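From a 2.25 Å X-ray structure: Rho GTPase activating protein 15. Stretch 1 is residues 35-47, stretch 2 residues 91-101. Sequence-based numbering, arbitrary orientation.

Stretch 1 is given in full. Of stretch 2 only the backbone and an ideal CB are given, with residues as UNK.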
ATOM      1  N   VAL A  35       8.181   4.085   8.330  1.00 43.79           N
ATOM      2  CA  VAL A  35       7.552   2.999   7.607  1.00 43.15           C
ATOM      3  C   VAL A  35       7.036   1.950   8.585  1.00 43.39           C
ATOM      4  O   VAL A  35       7.794   1.456   9.395  1.00 44.57           O
ATOM      5  CB  VAL A  35       8.533   2.306   6.630  1.00 45.27           C
ATOM      6  CG1 VAL A  35       7.771   1.333   5.767  1.00 37.82           C
ATOM      7  CG2 VAL A  35       9.265   3.333   5.779  1.00 39.67           C
ATOM      8  N   PRO A  36       5.742   1.614   8.519  1.00 44.25           N
ATOM      9  CA  PRO A  36       5.255   0.597   9.436  1.00 45.50           C
ATOM     10  C   PRO A  36       5.950  -0.755   9.303  1.00 45.70           C
ATOM     11  O   PRO A  36       6.154  -1.267   8.209  1.00 46.94           O
ATOM     12  CB  PRO A  36       3.774   0.457   9.065  1.00 45.06           C
ATOM     13  CG  PRO A  36       3.428   1.722   8.386  1.00 49.34           C
ATOM     14  CD  PRO A  36       4.666   2.149   7.669  1.00 43.85           C
ATOM     15  N   TRP A  37       6.293  -1.330  10.437  1.00 48.78           N
ATOM     16  CA  TRP A  37       6.857  -2.678  10.494  1.00 49.18           C
ATOM     17  C   TRP A  37       6.053  -3.698   9.693  1.00 46.74           C
ATOM     18  O   TRP A  37       6.640  -4.561   9.068  1.00 46.14           O
ATOM     19  CB  TRP A  37       6.977  -3.174  11.940  1.00 50.93           C
ATOM     20  CG  TRP A  37       8.154  -2.608  12.561  1.00 56.29           C
ATOM     21  CD1 TRP A  37       8.199  -1.637  13.511  1.00 60.45           C
ATOM     22  CD2 TRP A  37       9.493  -2.911  12.225  1.00 59.29           C
ATOM     23  NE1 TRP A  37       9.492  -1.324  13.794  1.00 56.16           N
ATOM     24  CE2 TRP A  37      10.314  -2.102  13.027  1.00 58.77           C
ATOM     25  CE3 TRP A  37      10.084  -3.801  11.325  1.00 58.16           C
ATOM     26  CZ2 TRP A  37      11.709  -2.178  12.986  1.00 64.95           C
ATOM     27  CZ3 TRP A  37      11.450  -3.863  11.256  1.00 63.48           C
ATOM     28  CH2 TRP A  37      12.259  -3.053  12.081  1.00 65.50           C
ATOM     29  N   PHE A  38       4.721  -3.625   9.745  1.00 44.70           N
ATOM     30  CA  PHE A  38       3.904  -4.624   9.060  1.00 46.47           C
ATOM     31  C   PHE A  38       4.099  -4.549   7.539  1.00 46.59           C
ATOM     32  O   PHE A  38       4.107  -5.566   6.865  1.00 44.37           O
ATOM     33  CB  PHE A  38       2.421  -4.486   9.387  1.00 46.88           C
ATOM     34  CG  PHE A  38       1.547  -5.509   8.661  1.00 45.50           C
ATOM     35  CD1 PHE A  38       1.645  -6.860   8.953  1.00 46.34           C
ATOM     36  CD2 PHE A  38       0.631  -5.113   7.695  1.00 42.02           C
ATOM     37  CE1 PHE A  38       0.799  -7.797   8.322  1.00 47.88           C
ATOM     38  CE2 PHE A  38      -0.156  -6.031   7.061  1.00 41.84           C
ATOM     39  CZ  PHE A  38      -0.086  -7.371   7.384  1.00 44.40           C
ATOM     40  N   VAL A  39       4.254  -3.323   7.027  1.00 46.41           N
ATOM     41  CA  VAL A  39       4.526  -3.102   5.631  1.00 44.08           C
ATOM     42  C   VAL A  39       5.891  -3.725   5.227  1.00 44.24           C
ATOM     43  O   VAL A  39       6.026  -4.351   4.184  1.00 43.52           O
ATOM     44  CB  VAL A  39       4.468  -1.583   5.271  1.00 42.49           C
ATOM     45  CG1 VAL A  39       5.006  -1.317   3.820  1.00 42.00           C
ATOM     46  CG2 VAL A  39       3.035  -1.028   5.460  1.00 41.98           C
ATOM     47  N   LYS A  40       6.903  -3.542   6.064  1.00 46.77           N
ATOM     48  CA  LYS A  40       8.206  -4.085   5.761  1.00 45.61           C
ATOM     49  C   LYS A  40       8.222  -5.620   5.893  1.00 45.80           C
ATOM     50  O   LYS A  40       8.907  -6.311   5.137  1.00 45.82           O
ATOM     51  CB  LYS A  40       9.266  -3.407   6.601  1.00 47.57           C
ATOM     52  CG  LYS A  40       9.432  -1.923   6.289  1.00 47.79           C
ATOM     53  CD  LYS A  40      10.649  -1.286   7.040  1.00 49.32           C
ATOM     54  CE  LYS A  40      10.464  -1.196   8.517  1.00 52.81           C
ATOM     55  NZ  LYS A  40      11.585  -0.432   9.192  1.00 50.91           N
ATOM     56  N   GLN A  41       7.474  -6.160   6.849  1.00 46.69           N
ATOM     57  CA  GLN A  41       7.345  -7.611   6.977  1.00 46.73           C
ATOM     58  C   GLN A  41       6.717  -8.263   5.751  1.00 44.77           C
ATOM     59  O   GLN A  41       7.123  -9.350   5.350  1.00 44.57           O
ATOM     60  CB  GLN A  41       6.440  -7.986   8.125  1.00 45.62           C
ATOM     61  CG  GLN A  41       7.141  -8.281   9.351  1.00 55.61           C
ATOM     62  CD  GLN A  41       6.276  -9.029  10.311  1.00 59.80           C
ATOM     63  OE1 GLN A  41       5.333  -8.469  10.863  1.00 58.35           O
ATOM     64  NE2 GLN A  41       6.597 -10.316  10.528  1.00 51.57           N
ATOM     65  N   CYS A  42       5.644  -7.653   5.257  1.00 47.12           N
ATOM     66  CA  CYS A  42       4.927  -8.177   4.113  1.00 45.42           C
ATOM     67  C   CYS A  42       5.782  -8.138   2.873  1.00 43.36           C
ATOM     68  O   CYS A  42       5.900  -9.124   2.174  1.00 46.37           O
ATOM     69  CB  CYS A  42       3.630  -7.386   3.888  1.00 49.27           C
ATOM     70  SG  CYS A  42       2.316  -7.856   5.058  1.00 42.37           S
ATOM     71  N   ILE A  43       6.393  -6.985   2.640  1.00 45.62           N
ATOM     72  CA  ILE A  43       7.373  -6.794   1.574  1.00 44.03           C
ATOM     73  C   ILE A  43       8.464  -7.859   1.629  1.00 45.33           C
ATOM     74  O   ILE A  43       8.768  -8.471   0.590  1.00 45.04           O
ATOM     75  CB  ILE A  43       8.008  -5.358   1.607  1.00 46.30           C
ATOM     76  CG1 ILE A  43       6.987  -4.361   1.040  1.00 46.15           C
ATOM     77  CG2 ILE A  43       9.375  -5.368   0.902  1.00 38.02           C
ATOM     78  CD1 ILE A  43       7.340  -2.935   1.154  1.00 42.34           C
ATOM     79  N   GLU A  44       9.029  -8.101   2.809  1.00 44.29           N
ATOM     80  CA  GLU A  44      10.103  -9.074   2.924  1.00 44.64           C
ATOM     81  C   GLU A  44       9.641 -10.484   2.504  1.00 42.75           C
ATOM     82  O   GLU A  44      10.352 -11.197   1.819  1.00 42.09           O
ATOM     83  CB  GLU A  44      10.628  -9.123   4.360  1.00 44.45           C
ATOM     84  CG  GLU A  44      11.748 -10.154   4.570  1.00 50.72           C
ATOM     85  CD  GLU A  44      11.833 -10.635   6.014  1.00 68.61           C
ATOM     86  OE1 GLU A  44      10.828 -10.529   6.775  1.00 60.54           O
ATOM     87  OE2 GLU A  44      12.918 -11.127   6.377  1.00 64.67           O
ATOM     88  N   ALA A  45       8.465 -10.888   2.975  1.00 42.32           N
ATOM     89  CA  ALA A  45       7.894 -12.194   2.628  1.00 42.41           C
ATOM     90  C   ALA A  45       7.591 -12.322   1.129  1.00 44.74           C
ATOM     91  O   ALA A  45       7.802 -13.358   0.538  1.00 45.34           O
ATOM     92  CB  ALA A  45       6.643 -12.471   3.453  1.00 35.81           C
ATOM     93  N   VAL A  46       7.150 -11.236   0.508  1.00 46.61           N
ATOM     94  CA  VAL A  46       6.873 -11.250  -0.923  1.00 43.94           C
ATOM     95  C   VAL A  46       8.176 -11.331  -1.732  1.00 45.22           C
ATOM     96  O   VAL A  46       8.278 -12.123  -2.682  1.00 45.95           O
ATOM     97  CB  VAL A  46       5.927 -10.058  -1.355  1.00 41.42           C
ATOM     98  CG1 VAL A  46       5.709  -9.975  -2.909  1.00 36.29           C
ATOM     99  CG2 VAL A  46       4.547 -10.189  -0.669  1.00 39.75           C
ATOM    100  N   GLU A  47       9.186 -10.577  -1.328  1.00 46.38           N
ATOM    101  CA  GLU A  47      10.508 -10.692  -1.934  1.00 48.02           C
ATOM    102  C   GLU A  47      11.149 -12.070  -1.750  1.00 46.56           C
ATOM    103  O   GLU A  47      11.792 -12.572  -2.642  1.00 49.33           O
ATOM    104  CB  GLU A  47      11.401  -9.558  -1.430  1.00 49.99           C
ATOM    105  CG  GLU A  47      10.842  -8.198  -1.900  1.00 49.13           C
ATOM    106  CD  GLU A  47      11.777  -7.050  -1.739  1.00 50.81           C
ATOM    107  OE1 GLU A  47      12.932  -7.266  -1.332  1.00 60.16           O
ATOM    108  OE2 GLU A  47      11.364  -5.910  -2.038  1.00 52.17           O
ATOM    109  N   UNK A  91      -2.228 -14.346   0.591  1.00 41.42           N
ATOM    110  CA  UNK A  91      -2.748 -13.863   1.877  1.00 41.29           C
ATOM    111  C   UNK A  91      -1.917 -12.652   2.379  1.00 41.42           C
ATOM    112  O   UNK A  91      -2.461 -11.693   2.939  1.00 41.83           O
ATOM    113  CB  UNK A  91      -2.727 -14.990   2.911  1.00 41.29           C
ATOM    114  N   UNK A  92      -0.606 -12.690   2.133  1.00 41.91           N
ATOM    115  CA  UNK A  92       0.323 -11.612   2.540  1.00 41.42           C
ATOM    116  C   UNK A  92       0.086 -10.377   1.690  1.00 40.84           C
ATOM    117  O   UNK A  92      -0.059  -9.255   2.217  1.00 41.01           O
ATOM    118  CB  UNK A  92       1.780 -12.063   2.416  1.00 41.42           C
ATOM    119  N   UNK A  93       0.030 -10.560   0.370  1.00 42.64           N
ATOM    120  CA  UNK A  93      -0.237  -9.433  -0.504  1.00 40.18           C
ATOM    121  C   UNK A  93      -1.595  -8.831  -0.196  1.00 41.68           C
ATOM    122  O   UNK A  93      -1.720  -7.630  -0.175  1.00 42.71           O
ATOM    123  CB  UNK A  93      -0.163  -9.860  -1.971  1.00 40.18           C
ATOM    124  N   UNK A  94      -2.609  -9.681   0.019  1.00 42.62           N
ATOM    125  CA  UNK A  94      -3.947  -9.223   0.377  1.00 41.87           C
ATOM    126  C   UNK A  94      -4.009  -8.435   1.672  1.00 41.85           C
ATOM    127  O   UNK A  94      -4.711  -7.451   1.767  1.00 44.70           O
ATOM    128  CB  UNK A  94      -4.886 -10.426   0.482  1.00 41.87           C
ATOM    129  N   UNK A  95      -3.240  -8.858   2.656  1.00 42.66           N
ATOM    130  CA  UNK A  95      -3.203  -8.198   3.950  1.00 42.86           C
ATOM    131  C   UNK A  95      -2.472  -6.870   3.841  1.00 41.53           C
ATOM    132  O   UNK A  95      -2.891  -5.877   4.436  1.00 45.01           O
ATOM    133  CB  UNK A  95      -2.535  -9.094   4.995  1.00 42.86           C
ATOM    134  N   UNK A  96      -1.406  -6.819   3.050  1.00 40.88           N
ATOM    135  CA  UNK A  96      -0.713  -5.550   2.785  1.00 40.87           C
ATOM    136  C   UNK A  96      -1.670  -4.552   2.147  1.00 42.60           C
ATOM    137  O   UNK A  96      -1.804  -3.435   2.629  1.00 44.57           O
ATOM    138  CB  UNK A  96       0.501  -5.771   1.880  1.00 40.87           C
ATOM    139  N   UNK A  97      -2.379  -4.973   1.103  1.00 42.99           N
ATOM    140  CA  UNK A  97      -3.303  -4.084   0.421  1.00 43.90           C
ATOM    141  C   UNK A  97      -4.435  -3.631   1.321  1.00 42.43           C
ATOM    142  O   UNK A  97      -4.852  -2.479   1.263  1.00 44.18           O
ATOM    143  CB  UNK A  97      -3.874  -4.772  -0.821  1.00 43.90           C
ATOM    144  N   UNK A  98      -4.940  -4.558   2.129  1.00 42.07           N
ATOM    145  CA  UNK A  98      -5.990  -4.261   3.114  1.00 43.74           C
ATOM    146  C   UNK A  98      -5.535  -3.204   4.126  1.00 42.47           C
ATOM    147  O   UNK A  98      -6.339  -2.373   4.545  1.00 43.97           O
ATOM    148  CB  UNK A  98      -6.399  -5.539   3.849  1.00 43.74           C
ATOM    149  N   UNK A  99      -4.266  -3.262   4.522  1.00 43.15           N
ATOM    150  CA  UNK A  99      -3.676  -2.262   5.407  1.00 43.77           C
ATOM    151  C   UNK A  99      -3.782  -0.895   4.765  1.00 43.22           C
ATOM    152  O   UNK A  99      -4.298   0.040   5.367  1.00 42.41           O
ATOM    153  CB  UNK A  99      -2.217  -2.596   5.722  1.00 43.77           C
ATOM    154  N   UNK A 100      -3.347  -0.782   3.515  1.00 42.85           N
ATOM    155  CA  UNK A 100      -3.410   0.502   2.831  1.00 40.96           C
ATOM    156  C   UNK A 100      -4.845   0.990   2.580  1.00 43.46           C
ATOM    157  O   UNK A 100      -5.137   2.195   2.679  1.00 43.16           O
ATOM    158  CB  UNK A 100      -2.664   0.403   1.499  1.00 40.96           C
ATOM    159  N   UNK A 101      -5.749   0.046   2.295  1.00 44.72           N
ATOM    160  CA  UNK A 101      -7.160   0.379   2.085  1.00 44.13           C
ATOM    161  C   UNK A 101      -7.844   0.827   3.375  1.00 42.56           C
ATOM    162  O   UNK A 101      -8.776   1.604   3.314  1.00 40.27           O
ATOM    163  CB  UNK A 101      -7.901  -0.825   1.501  1.00 44.13           C
TER

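Stretch 1 enters its helix behind Pro 36 and runs nearly antiparallel to stretch 2, at 152°, the axes coming within 9.5 Å at closest approach. It offers a mostly apolar strip, Phe 38, Val 39, Cys 42 and Val 46.

Position 91 has nothing of stretch 1 within reach of its CB, which leaves the choice open; it is Val 91.

Position 92 points toward stretch 1. Its ideal CB lies 4.5 Å from Val 46 CG2 and 5.0 Å from both Ala 45 CB and Cys 42 SG, a shallow apolar hollow for a medium side chain: valine, isoleucine, perhaps alanine with looser packing. The residue is Val 92, chi1 t, whose CG1 sits 3.8 Å from Cys 42 CB, 3.9 Å from Val 46 CG2 and 4.2 Å from Ala 45 CB.

Position 93 points sideways, its ideal CB 4.9 Å from Val 46 CG2. Valine, threonine or alanine would suit this margin. Thr 93 is found, with CG2 3.8 Å from Val 46 CG2, while its OG1 hydrogen-bonds to a residue just outside the stretch.

Position 94 faces no part of stretch 1 and allows many residues; its phi/psi of -60/-39 does not demand the glycine found, Gly 94.

Position 95 points toward the Phe 38 ring, and its ideal CB is already 3.8 Å from Phe 38 CZ. Something small is favoured, alanine, glycine or serine. Ala 95 keeps its CB 3.8 Å from Phe 38 CZ.

Position 96 points sideways, its ideal CB 4.1 Å from Cys 42 CB, with Val 39 and Ile 43 farther along. A medium-to-long apolar chain such as leucine, isoleucine or methionine could reach toward them. Leu 96 (t, p) has the largest covered area in stretch 2: CD1 lies 3.8 Å from Cys 42 CB and 4.0 Å from Val 39 CG2, while CD2 lies 4.3 Å from Ile 43 CG1.

Positions 97 and 98 find nothing of stretch 1 near their CB atoms, so polar or apolar chains would serve; they are Lys 97 and Met 98.

Position 99 points toward stretch 1, its ideal CB 4.2 Å from Phe 38 CE2, with Val 39 and Pro 36 beyond. A long apolar residue, aromatic, leucine or methionine, is suggested. Phe 99 brings CE2 to 3.6 Å from Val 39 CG2 and CZ to 3.9 Å from Pro 36 CG.

Position 100 points sideways, and its ideal CB has no stretch 1 atom near it; only a long chain could engage. Phe 100, chi1 m, brings CZ to 3.9 Å from Val 39 CG2.

Position 101 is out of reach and unconstrained here: Arg 101.

Stretch 2 (91-101) VVTGALKMFFR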
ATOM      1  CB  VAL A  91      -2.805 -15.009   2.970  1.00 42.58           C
ATOM      2  CG1 VAL A  91      -3.075 -14.435   4.384  1.00 40.75           C
ATOM      3  CG2 VAL A  91      -3.832 -16.064   2.607  1.00 31.90           C
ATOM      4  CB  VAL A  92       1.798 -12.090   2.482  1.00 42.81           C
ATOM      5  CG1 VAL A  92       2.788 -10.950   2.712  1.00 38.74           C
ATOM      6  CG2 VAL A  92       2.002 -13.227   3.482  1.00 41.02           C
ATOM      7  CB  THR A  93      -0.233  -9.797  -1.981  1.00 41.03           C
ATOM      8  OG1 THR A  93      -1.253 -10.763  -2.197  1.00 41.75           O
ATOM      9  CG2 THR A  93       1.159 -10.304  -2.458  1.00 37.90           C
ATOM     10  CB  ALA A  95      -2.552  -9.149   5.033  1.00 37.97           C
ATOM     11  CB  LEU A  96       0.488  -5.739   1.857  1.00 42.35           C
ATOM     12  CG  LEU A  96       1.432  -4.532   1.769  1.00 42.26           C
ATOM     13  CD1 LEU A  96       1.820  -4.116   3.193  1.00 39.86           C
ATOM     14  CD2 LEU A  96       2.726  -4.847   0.887  1.00 39.18           C
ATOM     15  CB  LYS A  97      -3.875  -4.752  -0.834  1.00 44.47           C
ATOM     16  CG  LYS A  97      -2.871  -4.899  -1.995  1.00 48.12           C
ATOM     17  CD  LYS A  97      -3.556  -5.464  -3.233  1.00 49.04           C
ATOM     18  CE  LYS A  97      -4.067  -6.896  -3.047  1.00 49.17           C
ATOM     19  NZ  LYS A  97      -4.664  -7.385  -4.297  1.00 46.77           N
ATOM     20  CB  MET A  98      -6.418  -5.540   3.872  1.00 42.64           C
ATOM     21  CG  MET A  98      -7.503  -5.300   4.886  1.00 45.67           C
ATOM     22  SD  MET A  98      -8.155  -6.762   5.713  1.00 50.68           S
ATOM     23  CE  MET A  98      -9.204  -7.381   4.376  1.00 43.80           C
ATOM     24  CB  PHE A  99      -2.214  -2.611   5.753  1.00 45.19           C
ATOM     25  CG  PHE A  99      -1.498  -1.531   6.536  1.00 44.40           C
ATOM     26  CD1 PHE A  99      -1.680  -1.422   7.919  1.00 41.54           C
ATOM     27  CD2 PHE A  99      -0.664  -0.620   5.890  1.00 41.14           C
ATOM     28  CE1 PHE A  99      -1.051  -0.453   8.616  1.00 39.29           C
ATOM     29  CE2 PHE A  99      -0.029   0.403   6.597  1.00 37.44           C
ATOM     30  CZ  PHE A  99      -0.188   0.477   7.942  1.00 41.76           C
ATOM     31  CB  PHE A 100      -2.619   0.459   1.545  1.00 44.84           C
ATOM     32  CG  PHE A 100      -1.136   0.491   1.767  1.00 44.86           C
ATOM     33  CD1 PHE A 100      -0.362  -0.649   1.560  1.00 46.30           C
ATOM     34  CD2 PHE A 100      -0.525   1.647   2.219  1.00 40.58           C
ATOM     35  CE1 PHE A 100       0.998  -0.622   1.793  1.00 43.04           C
ATOM     36  CE2 PHE A 100       0.833   1.697   2.421  1.00 45.09           C
ATOM     37  CZ  PHE A 100       1.600   0.563   2.211  1.00 44.22           C
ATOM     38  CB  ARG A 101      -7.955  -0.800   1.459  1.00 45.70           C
ATOM     39  CG  ARG A 101      -7.729  -0.986  -0.052  1.00 49.15           C
ATOM     40  CD  ARG A 101      -8.136  -2.404  -0.553  1.00 55.62           C
ATOM     41  NE  ARG A 101      -7.596  -2.652  -1.898  1.00 66.84           N
ATOM     42  CZ  ARG A 101      -7.389  -3.852  -2.454  1.00 65.35           C
ATOM     43  NH1 ARG A 101      -7.689  -4.982  -1.823  1.00 62.65           N
ATOM     44  NH2 ARG A 101      -6.882  -3.925  -3.679  1.00 63.79           N
TER
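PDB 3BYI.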